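Local coordinates for RNA-binding protein RMD9, mitochondrial (Saccharomyces cerevisiae S288C, PDB 7A9X) that binds a dodecameric RNA element in the 3'-UTR of mitochondrial mRNAs and takes part in their processing or stability, at residues H287-I291 with F303-I307. Sequence-based numbering, arbitrary orientation.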
ATOM      1  N   HIS A 287      -4.129  14.412  14.379  1.00 62.42           N
ATOM      2  CA  HIS A 287      -4.752  15.270  13.375  1.00 67.14           C
ATOM      3  C   HIS A 287      -5.251  14.451  12.191  1.00 65.50           C
ATOM      4  O   HIS A 287      -6.411  14.577  11.779  1.00 62.09           O
ATOM      5  CB  HIS A 287      -3.764  16.343  12.915  1.00 63.28           C
ATOM      6  CG  HIS A 287      -4.375  17.415  12.066  1.00 68.28           C
ATOM      7  ND1 HIS A 287      -4.221  18.757  12.342  1.00 71.22           N
ATOM      8  CD2 HIS A 287      -5.124  17.347  10.939  1.00 66.60           C
ATOM      9  CE1 HIS A 287      -4.857  19.468  11.429  1.00 71.45           C
ATOM     10  NE2 HIS A 287      -5.414  18.637  10.567  1.00 72.00           N
ATOM     11  N   LEU A 288      -4.390  13.590  11.640  1.00 60.24           N
ATOM     12  CA  LEU A 288      -4.810  12.737  10.532  1.00 65.34           C
ATOM     13  C   LEU A 288      -5.928  11.789  10.947  1.00 66.78           C
ATOM     14  O   LEU A 288      -6.777  11.435  10.121  1.00 69.92           O
ATOM     15  CB  LEU A 288      -3.620  11.946   9.989  1.00 58.09           C
ATOM     16  CG  LEU A 288      -2.520  12.756   9.303  1.00 70.43           C
ATOM     17  CD1 LEU A 288      -1.379  11.847   8.871  1.00 73.00           C
ATOM     18  CD2 LEU A 288      -3.077  13.522   8.113  1.00 58.53           C
ATOM     19  N   SER A 289      -5.950  11.369  12.214  1.00 65.79           N
ATOM     20  CA  SER A 289      -7.033  10.512  12.686  1.00 69.87           C
ATOM     21  C   SER A 289      -8.377  11.232  12.623  1.00 69.42           C
ATOM     22  O   SER A 289      -9.399  10.620  12.289  1.00 62.23           O
ATOM     23  CB  SER A 289      -6.740  10.028  14.106  1.00 72.63           C
ATOM     24  OG  SER A 289      -7.720   9.101  14.537  1.00 85.06           O
ATOM     25  N   PHE A 290      -8.398  12.535  12.929  1.00 62.40           N
ATOM     26  CA  PHE A 290      -9.641  13.293  12.806  1.00 72.44           C
ATOM     27  C   PHE A 290     -10.130  13.335  11.365  1.00 73.78           C
ATOM     28  O   PHE A 290     -11.339  13.420  11.121  1.00 75.83           O
ATOM     29  CB  PHE A 290      -9.461  14.720  13.329  1.00 72.11           C
ATOM     30  CG  PHE A 290      -9.531  14.839  14.823  1.00 75.56           C
ATOM     31  CD1 PHE A 290     -10.751  14.780  15.482  1.00 78.11           C
ATOM     32  CD2 PHE A 290      -8.380  15.033  15.569  1.00 73.32           C
ATOM     33  CE1 PHE A 290     -10.819  14.898  16.860  1.00 74.75           C
ATOM     34  CE2 PHE A 290      -8.441  15.150  16.948  1.00 75.68           C
ATOM     35  CZ  PHE A 290      -9.662  15.084  17.593  1.00 73.93           C
ATOM     36  N   ILE A 291      -9.212  13.274  10.403  1.00 64.95           N
ATOM     37  CA  ILE A 291      -9.587  13.377   8.999  1.00 67.80           C
ATOM     38  C   ILE A 291     -10.098  12.041   8.477  1.00 72.20           C
ATOM     39  O   ILE A 291     -11.158  11.970   7.845  1.00 75.59           O
ATOM     40  CB  ILE A 291      -8.393  13.883   8.171  1.00 69.41           C
ATOM     41  CG1 ILE A 291      -7.986  15.280   8.635  1.00 66.84           C
ATOM     42  CG2 ILE A 291      -8.721  13.869   6.683  1.00 69.05           C
ATOM     43  CD1 ILE A 291      -6.793  15.833   7.894  1.00 64.14           C
ATOM     44  N   PHE A 303     -10.593  19.619   9.856  1.00 70.70           N
ATOM     45  CA  PHE A 303      -9.191  19.257  10.019  1.00 75.86           C
ATOM     46  C   PHE A 303      -8.493  19.095   8.675  1.00 75.10           C
ATOM     47  O   PHE A 303      -7.291  19.368   8.566  1.00 72.97           O
ATOM     48  CB  PHE A 303      -9.071  17.976  10.842  1.00 74.15           C
ATOM     49  CG  PHE A 303      -9.045  18.214  12.323  1.00 73.00           C
ATOM     50  CD1 PHE A 303     -10.222  18.395  13.033  1.00 73.29           C
ATOM     51  CD2 PHE A 303      -7.840  18.266  13.005  1.00 72.16           C
ATOM     52  CE1 PHE A 303     -10.199  18.618  14.395  1.00 77.19           C
ATOM     53  CE2 PHE A 303      -7.808  18.490  14.368  1.00 77.31           C
ATOM     54  CZ  PHE A 303      -8.989  18.666  15.065  1.00 75.73           C
ATOM     55  N   PHE A 304      -9.224  18.658   7.647  1.00 73.20           N
ATOM     56  CA  PHE A 304      -8.643  18.570   6.312  1.00 70.70           C
ATOM     57  C   PHE A 304      -8.305  19.954   5.771  1.00 77.22           C
ATOM     58  O   PHE A 304      -7.259  20.140   5.137  1.00 76.96           O
ATOM     59  CB  PHE A 304      -9.604  17.839   5.372  1.00 68.85           C
ATOM     60  CG  PHE A 304      -9.170  17.842   3.932  1.00 69.93           C
ATOM     61  CD1 PHE A 304      -8.265  16.902   3.465  1.00 62.40           C
ATOM     62  CD2 PHE A 304      -9.680  18.777   3.042  1.00 71.97           C
ATOM     63  CE1 PHE A 304      -7.869  16.901   2.141  1.00 67.96           C
ATOM     64  CE2 PHE A 304      -9.289  18.781   1.717  1.00 73.54           C
ATOM     65  CZ  PHE A 304      -8.381  17.841   1.265  1.00 71.97           C
ATOM     66  N   ASP A 305      -9.178  20.936   6.012  1.00 77.75           N
ATOM     67  CA  ASP A 305      -8.896  22.299   5.579  1.00 79.68           C
ATOM     68  C   ASP A 305      -7.736  22.904   6.357  1.00 76.32           C
ATOM     69  O   ASP A 305      -7.004  23.744   5.823  1.00 72.32           O
ATOM     70  CB  ASP A 305     -10.143  23.172   5.729  1.00 87.47           C
ATOM     71  CG  ASP A 305     -11.303  22.685   4.880  1.00 92.65           C
ATOM     72  OD1 ASP A 305     -11.055  22.126   3.791  1.00 94.10           O
ATOM     73  OD2 ASP A 305     -12.466  22.862   5.304  1.00 98.67           O
ATOM     74  N   LYS A 306      -7.554  22.493   7.616  1.00 76.46           N
ATOM     75  CA  LYS A 306      -6.438  22.994   8.408  1.00 77.80           C
ATOM     76  C   LYS A 306      -5.092  22.614   7.805  1.00 75.47           C
ATOM     77  O   LYS A 306      -4.110  23.337   7.999  1.00 79.51           O
ATOM     78  CB  LYS A 306      -6.547  22.484   9.847  1.00 75.07           C
ATOM     79  CG  LYS A 306      -7.726  23.074  10.606  1.00 73.46           C
ATOM     80  CD  LYS A 306      -7.781  22.598  12.048  1.00 78.05           C
ATOM     81  CE  LYS A 306      -8.881  23.324  12.811  1.00 90.33           C
ATOM     82  NZ  LYS A 306      -8.922  22.937  14.247  1.00 99.22           N
ATOM     83  N   ILE A 307      -5.027  21.503   7.070  1.00 71.41           N
ATOM     84  CA  ILE A 307      -3.812  21.170   6.337  1.00 72.45           C
ATOM     85  C   ILE A 307      -3.741  21.956   5.034  1.00 81.42           C
ATOM     86  O   ILE A 307      -2.683  22.483   4.671  1.00 86.87           O
ATOM     87  CB  ILE A 307      -3.740  19.653   6.086  1.00 69.05           C
ATOM     88  CG1 ILE A 307      -3.780  18.891   7.411  1.00 65.32           C
ATOM     89  CG2 ILE A 307      -2.483  19.300   5.305  1.00 64.19           C
ATOM     90  CD1 ILE A 307      -3.642  17.394   7.253  1.00 62.26           C
TER
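His287 and Phe290 both meet the ring of Phe303, one at its edge and the other over a face, where the two helices of a pentatricopeptide repeat hairpin (probably PPR4) pack together. The short segments, 287-291 of helix 281-292 and 303-307 of helix 297-308, run at 127° to each other, closer to antiparallel than parallel. Their axes come within 9.3 Å. Phe303 turns its edge to the imidazole in a T-shaped pair, the two planes nearly perpendicular. Its CD2 lies over the middle of that ring, 3.5 Å from His287 NE2. Against Phe290 the same ring lies almost flat, an offset stack with centroids 4.3 Å apart, and Phe290 CB adds a CH-pi contact over the face of the Phe303 ring. A flat aromatic suits position 303 because it can offer edge and face to different neighbours at once.

Histidine suits its own site by being both aromatic and polar. The ring reaches the other helix because chi1 (-170°) swings CG away from the backbone N. There NE2 donates a nearly straight hydrogen bond (167°) to Phe303 O. The two atoms are 2.8 Å apart. That carbonyl also has a weak bond from Ile307 N within its own helix. ND1 of His287 is hydrogen-bonded to Tyr314 OH, in the loop beyond the hairpin, so both ring nitrogens are satisfied and the rotation of the ring is fixed. A leucine in its place would probably leave Phe303 O without this cross-helix donor, Tyr314 OH without the imidazole nitrogen, and the Phe303 edge without the ring face it points at.

Beyond the imidazole, branched aliphatic residues fill the join: Ile291 CG1 abuts Phe303 CB, Leu288 CD2 meets Ile307 CD1, the two side chains crossing at about a right angle, and the methyl tips Ile291 CD1 and Ile307 CD1 touch at 3.6 Å.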